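Local coordinates for prophage pi2 protein 01, integrase (Lactococcus lactis, PDB 3LYS) that probably binds DNA through its helical N-terminal core-binding domain, the part present here, as a phage-family integrase that recombines DNA, at residues A[3-8]-A[47-52]. The protein carries 1 engineered substitution. Sequence-based numbering, arbitrary orientation.
Sequences PIKQEI and LISEIT
The carbonyl oxygen of Q6 is met by two groups of segment 47-52. The backbone N of I48 donates a hydrogen bond to Q6 O over 2.9 Å, nearly straight at the hydrogen (160°) and arriving close to the line of the carbonyl bond. Beside it the CA-H of L47 makes a weaker contact with Q6 O, 3.3 Å from CA. The backbones come together here in a single beta bridge, E7 opposite L47 with their CA atoms 4.2 Å apart, and a backbone hydrogen bond between I8 and V46 lies next to it. This bridge joins the N-terminal lead into helix 8-19, for which E7 is the N-cap residue, to the loop that follows helix 26-42 and runs on to helix 53-64. Both segments belong to the core-binding domain of this integrase, a phage-family (tyrosine) recombinase whose N-terminal domain is of the SAM-like type. On the inner side, isoleucines mesh. CG2 of I48 stands between its own backbone N and carbonyl carbon and meets CG1 of I4. The other branch of I48 starts from a CG1 anti to the backbone N (chi1 -172°) and ends in CD1, 3.6 Å from I8 CD1, and in each of the two pairs the side chains cross at about a right angle. I51 adds its CD1 methyl, which sits 3.8 Å from CB of I8 and also near I8 CD1. Helix 69-88 packs against I4 and I48 through L86 and against I8 through I83, while M43 packs on both I8 and I51. At the exposed edge, the bent chain of K5 passes S49, its CD 3.6 Å from S49 OG, and brushes CD2 of L47 with the same carbon.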
loop_
_atom_site.group_PDB
_atom_site.type_symbol
_atom_site.label_atom_id
_atom_site.label_comp_id
_atom_site.label_asym_id
_atom_site.label_seq_id
_atom_site.Cartn_x
_atom_site.Cartn_y
_atom_site.Cartn_z
ATOM N N PRO A 3 9.182 4.876 -16.602
ATOM C CA PRO A 3 9.593 5.450 -15.288
ATOM C C PRO A 3 8.361 5.812 -14.433
ATOM O O PRO A 3 7.301 6.132 -14.981
ATOM C CB PRO A 3 10.435 6.681 -15.602
ATOM C CG PRO A 3 9.870 7.089 -16.985
ATOM C CD PRO A 3 9.575 5.772 -17.708
ATOM N N ILE A 4 8.497 5.748 -13.101
ATOM C CA ILE A 4 7.398 6.083 -12.168
ATOM C C ILE A 4 7.840 7.015 -11.039
ATOM O O ILE A 4 8.385 6.582 -10.017
ATOM C CB ILE A 4 6.751 4.816 -11.512
ATOM C CG1 ILE A 4 5.628 5.220 -10.543
ATOM C CG2 ILE A 4 7.807 4.019 -10.746
ATOM C CD1 ILE A 4 4.435 5.913 -11.171
ATOM N N LYS A 5 7.594 8.305 -11.237
ATOM C CA LYS A 5 7.944 9.321 -10.251
ATOM C C LYS A 5 6.668 9.918 -9.673
ATOM O O LYS A 5 5.958 10.668 -10.346
ATOM C CB LYS A 5 8.804 10.422 -10.897
ATOM C CG LYS A 5 10.295 10.097 -10.989
ATOM C CD LYS A 5 10.917 9.948 -9.596
ATOM C CE LYS A 5 12.433 9.767 -9.661
ATOM N NZ LYS A 5 13.118 10.937 -10.282
ATOM N N GLN A 6 6.375 9.576 -8.425
ATOM C CA GLN A 6 5.181 10.084 -7.771
ATOM C C GLN A 6 5.160 9.613 -6.305
ATOM O O GLN A 6 5.924 8.722 -5.923
ATOM C CB GLN A 6 3.952 9.577 -8.525
ATOM C CG GLN A 6 2.660 10.274 -8.188
ATOM C CD GLN A 6 1.466 9.469 -8.630
ATOM O OE1 GLN A 6 1.581 8.599 -9.491
ATOM N NE2 GLN A 6 0.310 9.748 -8.043
ATOM N N GLU A 7 4.307 10.211 -5.477
ATOM C CA GLU A 7 4.235 9.803 -4.080
ATOM C C GLU A 7 3.407 8.554 -3.960
ATOM O O GLU A 7 2.386 8.431 -4.609
ATOM C CB GLU A 7 3.578 10.871 -3.231
ATOM C CG GLU A 7 4.241 12.210 -3.341
ATOM C CD GLU A 7 3.743 13.177 -2.293
ATOM O OE1 GLU A 7 4.073 14.379 -2.428
ATOM O OE2 GLU A 7 3.039 12.733 -1.344
ATOM N N ILE A 8 3.841 7.625 -3.124
ATOM C CA ILE A 8 3.092 6.398 -2.936
ATOM C C ILE A 8 1.641 6.705 -2.578
ATOM O O ILE A 8 0.721 6.128 -3.157
ATOM C CB ILE A 8 3.714 5.560 -1.819
ATOM C CG1 ILE A 8 2.853 4.330 -1.542
ATOM C CG2 ILE A 8 3.878 6.405 -0.567
ATOM C CD1 ILE A 8 2.891 3.319 -2.639
ATOM N N LEU A 47 8.315 8.627 -2.084
ATOM C CA LEU A 47 8.174 8.420 -3.524
ATOM C C LEU A 47 8.226 6.946 -3.861
ATOM O O LEU A 47 9.092 6.211 -3.394
ATOM C CB LEU A 47 9.271 9.131 -4.305
ATOM C CG LEU A 47 8.875 10.462 -4.904
ATOM C CD1 LEU A 47 8.496 11.421 -3.795
ATOM C CD2 LEU A 47 10.025 11.001 -5.727
ATOM N N ILE A 48 7.289 6.529 -4.691
ATOM C CA ILE A 48 7.184 5.144 -5.100
ATOM C C ILE A 48 8.543 4.571 -5.566
ATOM O O ILE A 48 8.857 3.395 -5.331
ATOM C CB ILE A 48 6.135 5.039 -6.209
ATOM C CG1 ILE A 48 5.847 3.580 -6.536
ATOM C CG2 ILE A 48 6.600 5.812 -7.421
ATOM C CD1 ILE A 48 4.995 2.894 -5.506
ATOM N N SER A 49 9.361 5.412 -6.197
ATOM C CA SER A 49 10.670 4.990 -6.706
ATOM C C SER A 49 11.759 4.929 -5.644
ATOM O O SER A 49 12.889 4.541 -5.938
ATOM C CB SER A 49 11.123 5.931 -7.818
ATOM O OG SER A 49 11.323 7.224 -7.304
ATOM N N GLU A 50 11.432 5.322 -4.416
ATOM C CA GLU A 50 12.410 5.302 -3.326
ATOM C C GLU A 50 12.125 4.136 -2.388
ATOM O O GLU A 50 13.001 3.683 -1.660
ATOM C CB GLU A 50 12.347 6.594 -2.518
ATOM C CG GLU A 50 12.715 7.881 -3.244
ATOM C CD GLU A 50 12.237 9.120 -2.464
ATOM O OE1 GLU A 50 12.452 9.178 -1.228
ATOM O OE2 GLU A 50 11.645 10.037 -3.076
ATOM N N ILE A 51 10.888 3.659 -2.407
ATOM C CA ILE A 51 10.492 2.551 -1.560
ATOM C C ILE A 51 11.328 1.309 -1.862
ATOM O O ILE A 51 11.550 0.971 -3.026
ATOM C CB ILE A 51 9.017 2.214 -1.778
ATOM C CG1 ILE A 51 8.187 3.491 -1.696
ATOM C CG2 ILE A 51 8.552 1.216 -0.736
ATOM C CD1 ILE A 51 6.766 3.301 -2.120
ATOM N N THR A 52 11.794 0.640 -0.805
ATOM C CA THR A 52 12.595 -0.584 -0.934
ATOM C C THR A 52 11.965 -1.684 -0.085
ATOM O O THR A 52 11.144 -1.395 0.776
ATOM C CB THR A 52 14.045 -0.370 -0.464
ATOM O OG1 THR A 52 14.073 -0.226 0.955
ATOM C CG2 THR A 52 14.628 0.878 -1.095
#